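Local coordinates for CSOR (Streptomyces lividans, PDB 4ADZ), which probably represses copper-responsive genes as a tetrameric, copper-sensing transcriptional regulator of the CsoR family, here in its metal-free form, at residues A[117-120]-A[121-125]. Residues are numbered along the deposited sequence; the frame is centred on the assembly and turned at random.
Sequences TEID and AKVEE
K122 N donates to E118 O at 2.9 Å, one of four successive i to i+4 bonds; A121 to T117, V123 to I119 and E124 to D120 are the others, all nearly straight, with N-H...O angles of 158° to 167°. One turn apart, the side chains of E118 and K122 cross obliquely. E118 CG is anti to the backbone N (chi1 -164°) and the chain bends at chi2, which brings the carboxylate against the lysine methylenes, OE2 3.4 Å from K122 CE. OE2 stands 4.6 Å from K122 NZ, beyond a salt bridge, so any attraction is probably weaker and longer-ranged, and the ammonium is hydrogen-bonded instead to Y77 OH of a neighbouring subunit. With an alanine at E118 the carboxylate is gone, and K122 would probably lose its nearby opposite charge and the contact along its methylenes. On another face, I119 CG2 approaches V123 CG2 at 4.4 Å, and V123 CG2 also rests 3.4 Å from I119 O. These two buried side chains pack on V108 and L104, respectively, of a different neighbouring subunit. The pattern is that of an amphipathic alpha-helix in the all-helical CsoR fold, its apolar ridge turned to a subunit interface.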
ATOM      1  N   THR A 117      -3.749 -30.529   8.529  1.00 24.26           N
ATOM      2  CA  THR A 117      -3.433 -29.578   9.595  1.00 26.82           C
ATOM      3  C   THR A 117      -2.245 -28.697   9.224  1.00 24.81           C
ATOM      4  O   THR A 117      -2.293 -27.472   9.338  1.00 24.10           O
ATOM      5  CB  THR A 117      -3.152 -30.312  10.920  1.00 30.53           C
ATOM      6  OG1 THR A 117      -4.391 -30.865  11.363  1.00 31.47           O
ATOM      7  CG2 THR A 117      -2.535 -29.361  12.003  1.00 30.08           C
ATOM      8  N   GLU A 118      -1.183 -29.330   8.759  1.00 24.27           N
ATOM      9  CA  GLU A 118       0.024 -28.603   8.407  1.00 23.24           C
ATOM     10  C   GLU A 118      -0.229 -27.708   7.178  1.00 20.23           C
ATOM     11  O   GLU A 118       0.264 -26.604   7.134  1.00 20.55           O
ATOM     12  CB  GLU A 118       1.190 -29.579   8.192  1.00 25.87           C
ATOM     13  CG  GLU A 118       2.566 -28.908   8.204  1.00 31.31           C
ATOM     14  CD  GLU A 118       3.077 -28.529   6.822  1.00 38.96           C
ATOM     15  OE1 GLU A 118       2.236 -28.519   5.902  1.00 47.37           O
ATOM     16  OE2 GLU A 118       4.303 -28.220   6.646  1.00 40.68           O
ATOM     17  N   ILE A 119      -1.024 -28.163   6.207  1.00 19.58           N
ATOM     18  CA  ILE A 119      -1.376 -27.322   5.046  1.00 19.37           C
ATOM     19  C   ILE A 119      -2.082 -26.064   5.517  1.00 20.05           C
ATOM     20  O   ILE A 119      -1.736 -24.968   5.100  1.00 18.43           O
ATOM     21  CB  ILE A 119      -2.324 -28.056   4.055  1.00 21.62           C
ATOM     22  CG1 ILE A 119      -1.514 -29.145   3.284  1.00 21.49           C
ATOM     23  CG2 ILE A 119      -3.017 -27.046   3.105  1.00 20.58           C
ATOM     24  CD1 ILE A 119      -2.308 -30.064   2.347  1.00 21.80           C
ATOM     25  N   ASP A 120      -3.082 -26.248   6.370  1.00 19.72           N
ATOM     26  CA  ASP A 120      -3.840 -25.105   6.893  1.00 20.26           C
ATOM     27  C   ASP A 120      -2.943 -24.107   7.637  1.00 19.00           C
ATOM     28  O   ASP A 120      -3.070 -22.896   7.426  1.00 18.48           O
ATOM     29  CB  ASP A 120      -4.976 -25.602   7.792  1.00 23.12           C
ATOM     30  CG  ASP A 120      -6.061 -26.334   7.009  1.00 25.73           C
ATOM     31  OD1 ASP A 120      -6.056 -26.296   5.745  1.00 26.77           O
ATOM     32  OD2 ASP A 120      -6.924 -26.947   7.681  1.00 31.55           O
ATOM     33  N   ALA A 121      -2.070 -24.598   8.511  1.00 17.59           N
ATOM     34  CA  ALA A 121      -1.155 -23.756   9.222  1.00 16.91           C
ATOM     35  C   ALA A 121      -0.204 -22.988   8.266  1.00 16.39           C
ATOM     36  O   ALA A 121       0.001 -21.793   8.459  1.00 14.73           O
ATOM     37  CB  ALA A 121      -0.320 -24.575  10.235  1.00 16.00           C
ATOM     38  N   LYS A 122       0.356 -23.659   7.240  1.00 16.96           N
ATOM     39  CA  LYS A 122       1.238 -22.980   6.269  1.00 16.13           C
ATOM     40  C   LYS A 122       0.446 -21.905   5.543  1.00 15.32           C
ATOM     41  O   LYS A 122       0.935 -20.800   5.293  1.00 13.73           O
ATOM     42  CB  LYS A 122       1.860 -23.930   5.214  1.00 17.32           C
ATOM     43  CG  LYS A 122       2.955 -24.838   5.723  1.00 19.72           C
ATOM     44  CD  LYS A 122       4.220 -24.035   6.112  1.00 21.54           C
ATOM     45  CE  LYS A 122       5.276 -24.957   6.759  1.00 23.27           C
ATOM     46  NZ  LYS A 122       6.332 -24.200   7.495  1.00 24.52           N
ATOM     47  N   VAL A 123      -0.798 -22.220   5.153  1.00 14.70           N
ATOM     48  CA  VAL A 123      -1.585 -21.212   4.379  1.00 14.86           C
ATOM     49  C   VAL A 123      -1.984 -20.026   5.266  1.00 14.45           C
ATOM     50  O   VAL A 123      -1.932 -18.872   4.813  1.00 15.97           O
ATOM     51  CB  VAL A 123      -2.809 -21.854   3.712  1.00 16.58           C
ATOM     52  CG1 VAL A 123      -3.793 -20.744   3.198  1.00 16.25           C
ATOM     53  CG2 VAL A 123      -2.296 -22.741   2.584  1.00 15.76           C
ATOM     54  N   GLU A 124      -2.323 -20.288   6.534  1.00 14.74           N
ATOM     55  CA  GLU A 124      -2.622 -19.227   7.521  1.00 15.03           C
ATOM     56  C   GLU A 124      -1.386 -18.327   7.698  1.00 15.17           C
ATOM     57  O   GLU A 124      -1.505 -17.114   7.632  1.00 12.66           O
ATOM     58  CB  GLU A 124      -3.044 -19.764   8.868  1.00 16.41           C
ATOM     59  CG  GLU A 124      -3.267 -18.670   9.913  0.50 18.47           C
ATOM     60  CD  GLU A 124      -3.980 -19.159  11.168  0.50 21.20           C
ATOM     61  OE1 GLU A 124      -4.363 -20.348  11.236  0.50 23.70           O
ATOM     62  OE2 GLU A 124      -4.164 -18.336  12.077  0.50 24.37           O
ATOM     63  N   GLU A 125      -0.222 -18.942   7.824  1.00 13.80           N
ATOM     64  CA  GLU A 125       1.004 -18.182   7.983  1.00 14.02           C
ATOM     65  C   GLU A 125       1.279 -17.331   6.746  1.00 12.66           C
ATOM     66  O   GLU A 125       1.660 -16.159   6.887  1.00 13.70           O
ATOM     67  CB  GLU A 125       2.189 -19.127   8.191  1.00 13.77           C
ATOM     68  CG  GLU A 125       3.526 -18.427   8.493  1.00 14.00           C
ATOM     69  CD  GLU A 125       4.693 -19.408   8.546  1.00 13.81           C
ATOM     70  OE1 GLU A 125       4.767 -20.370   7.684  1.00 14.59           O
ATOM     71  OE2 GLU A 125       5.549 -19.154   9.428  1.00 15.22           O
TER